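Local coordinates for protein type III effector HopU1 (Pseudomonas syringae pv. tomato, PDB 3U0J) that probably transfers ADP-ribose from NAD+ to arginine side chains of target proteins, as a type III effector of a plant pathogen, at residues F250-A255 with H263-S268. Sequence-based numbering, arbitrary orientation.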
loop_
_atom_site.group_PDB
_atom_site.type_symbol
_atom_site.label_atom_id
_atom_site.label_comp_id
_atom_site.label_asym_id
_atom_site.label_seq_id
_atom_site.Cartn_x
_atom_site.Cartn_y
_atom_site.Cartn_z
ATOM N N PHE A 250 -6.506 -13.277 -4.226
ATOM C CA PHE A 250 -6.632 -14.228 -3.100
ATOM C C PHE A 250 -7.789 -15.222 -3.195
ATOM O O PHE A 250 -8.867 -14.908 -3.697
ATOM C CB PHE A 250 -6.730 -13.497 -1.756
ATOM C CG PHE A 250 -5.658 -12.473 -1.550
ATOM C CD1 PHE A 250 -4.480 -12.805 -0.898
ATOM C CD2 PHE A 250 -5.817 -11.179 -2.031
ATOM C CE1 PHE A 250 -3.482 -11.867 -0.723
ATOM C CE2 PHE A 250 -4.824 -10.240 -1.859
ATOM C CZ PHE A 250 -3.652 -10.585 -1.202
ATOM N N VAL A 251 -7.540 -16.426 -2.695
ATOM C CA VAL A 251 -8.580 -17.416 -2.483
ATOM C C VAL A 251 -9.077 -17.250 -1.057
ATOM O O VAL A 251 -8.271 -17.206 -0.120
ATOM C CB VAL A 251 -8.002 -18.828 -2.603
ATOM C CG1 VAL A 251 -9.051 -19.871 -2.257
ATOM C CG2 VAL A 251 -7.436 -19.054 -3.999
ATOM N N ILE A 252 -10.385 -17.157 -0.866
ATOM C CA ILE A 252 -10.881 -17.155 0.503
ATOM C C ILE A 252 -11.048 -18.582 0.995
ATOM O O ILE A 252 -11.986 -19.260 0.598
ATOM C CB ILE A 252 -12.202 -16.418 0.622
ATOM C CG1 ILE A 252 -12.075 -15.038 -0.037
ATOM C CG2 ILE A 252 -12.595 -16.310 2.087
ATOM C CD1 ILE A 252 -13.377 -14.318 -0.255
ATOM N N GLU A 253 -10.128 -19.042 1.840
ATOM C CA GLU A 253 -10.174 -20.411 2.369
ATOM C C GLU A 253 -11.327 -20.641 3.366
ATOM O O GLU A 253 -12.039 -21.633 3.260
ATOM C CB GLU A 253 -8.836 -20.819 3.017
ATOM C CG GLU A 253 -7.558 -20.489 2.225
ATOM C CD GLU A 253 -7.126 -21.595 1.269
ATOM O OE1 GLU A 253 -5.976 -21.544 0.761
ATOM O OE2 GLU A 253 -7.936 -22.515 1.025
ATOM N N HIS A 254 -11.499 -19.735 4.330
ATOM C CA HIS A 254 -12.521 -19.891 5.371
ATOM C C HIS A 254 -13.215 -18.565 5.627
ATOM O O HIS A 254 -12.668 -17.519 5.335
ATOM C CB HIS A 254 -11.902 -20.405 6.678
ATOM C CG HIS A 254 -10.950 -21.551 6.490
ATOM N ND1 HIS A 254 -11.375 -22.848 6.275
ATOM C CD2 HIS A 254 -9.594 -21.593 6.477
ATOM C CE1 HIS A 254 -10.321 -23.638 6.134
ATOM N NE2 HIS A 254 -9.230 -22.904 6.253
ATOM N N ALA A 255 -14.415 -18.603 6.187
ATOM C CA ALA A 255 -15.167 -17.384 6.469
ATOM C C ALA A 255 -16.179 -17.670 7.566
ATOM O O ALA A 255 -17.015 -18.552 7.419
ATOM C CB ALA A 255 -15.880 -16.916 5.215
ATOM N N HIS A 263 -16.616 -10.420 11.597
ATOM C CA HIS A 263 -16.397 -11.553 10.718
ATOM C C HIS A 263 -14.935 -11.723 10.371
ATOM O O HIS A 263 -14.173 -10.766 10.337
ATOM C CB HIS A 263 -17.249 -11.413 9.468
ATOM C CG HIS A 263 -18.687 -11.147 9.768
ATOM N ND1 HIS A 263 -19.643 -12.141 9.759
ATOM C CD2 HIS A 263 -19.324 -10.007 10.133
ATOM C CE1 HIS A 263 -20.812 -11.618 10.085
ATOM N NE2 HIS A 263 -20.647 -10.326 10.321
ATOM N N LEU A 264 -14.545 -12.961 10.129
ATOM C CA LEU A 264 -13.175 -13.253 9.834
ATOM C C LEU A 264 -13.126 -13.990 8.523
ATOM O O LEU A 264 -13.745 -15.041 8.379
ATOM C CB LEU A 264 -12.583 -14.130 10.937
ATOM C CG LEU A 264 -11.273 -14.836 10.567
ATOM C CD1 LEU A 264 -10.137 -13.847 10.459
ATOM C CD2 LEU A 264 -10.929 -15.878 11.580
ATOM N N PHE A 265 -12.392 -13.448 7.561
ATOM C CA PHE A 265 -12.126 -14.179 6.324
ATOM C C PHE A 265 -10.670 -14.557 6.247
ATOM O O PHE A 265 -9.785 -13.715 6.419
ATOM C CB PHE A 265 -12.537 -13.371 5.101
ATOM C CG PHE A 265 -13.929 -12.912 5.168
ATOM C CD1 PHE A 265 -14.941 -13.685 4.643
ATOM C CD2 PHE A 265 -14.244 -11.729 5.817
ATOM C CE1 PHE A 265 -16.253 -13.283 4.745
ATOM C CE2 PHE A 265 -15.544 -11.304 5.917
ATOM C CZ PHE A 265 -16.560 -12.085 5.379
ATOM N N VAL A 266 -10.420 -15.838 6.018
ATOM C CA VAL A 266 -9.058 -16.303 5.877
ATOM C C VAL A 266 -8.726 -16.297 4.413
ATOM O O VAL A 266 -9.415 -16.921 3.616
ATOM C CB VAL A 266 -8.860 -17.710 6.446
ATOM C CG1 VAL A 266 -7.528 -18.272 5.965
ATOM C CG2 VAL A 266 -8.935 -17.673 7.968
ATOM N N LEU A 267 -7.677 -15.558 4.069
ATOM C CA LEU A 267 -7.259 -15.382 2.687
ATOM C C LEU A 267 -5.956 -16.108 2.372
ATOM O O LEU A 267 -5.107 -16.284 3.236
ATOM C CB LEU A 267 -7.097 -13.901 2.389
ATOM C CG LEU A 267 -8.299 -13.226 1.740
ATOM C CD1 LEU A 267 -9.562 -13.551 2.485
ATOM C CD2 LEU A 267 -8.072 -11.725 1.665
ATOM N N SER A 268 -5.802 -16.517 1.123
ATOM C CA SER A 268 -4.577 -17.167 0.685
ATOM C C SER A 268 -4.099 -16.561 -0.640
ATOM O O SER A 268 -4.827 -16.578 -1.634
ATOM C CB SER A 268 -4.814 -18.658 0.528
ATOM O OG SER A 268 -3.594 -19.341 0.415
#
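The last two long strands of the chain, 248-257 and 263-269, form an antiparallel beta hairpin whose ladder is interrupted by a classic beta bulge. Val251 and Ser268 make a hydrogen-bonded pair: Val251 N donates to Ser268 O at 2.9 Å. Ser268 N returns a bond to Val251 O at 2.8 Å, and both bonds lie in the carbonyl planes. At the bulge, Glu253 and His254 together face Val266. Glu253, with helix-like backbone torsions (-70/-47°), gives only a weak, bent N-H bond to Val266 O, whereas Val266 N reaches His254 O at 2.9 Å from above the carbonyl plane.

Among the apolar contacts, Leu267 CD1 lies alongside Ile252 CG1 at 3.9 Å, and Leu267 CG meets Phe250 CB (3.8 Å), the two side chains crossing nearly at right angles. Farther along, Ala255 CB touches Phe265 CD1 at 3.4 Å. On the other face, His254 presents its ring edge to Val266 CG1. Glu253, at the bulge, is bent at chi2, so that its CG and OE1 approach Ser268 CB, OE1 to 3.1 Å.

Helix 176-188 packs against the Ile252, Ala255 and Phe265 face, where Tyr183 meets Phe265 edge-to-face; strands 192-194 and 218-224 flank the hairpin within the mixed sheet.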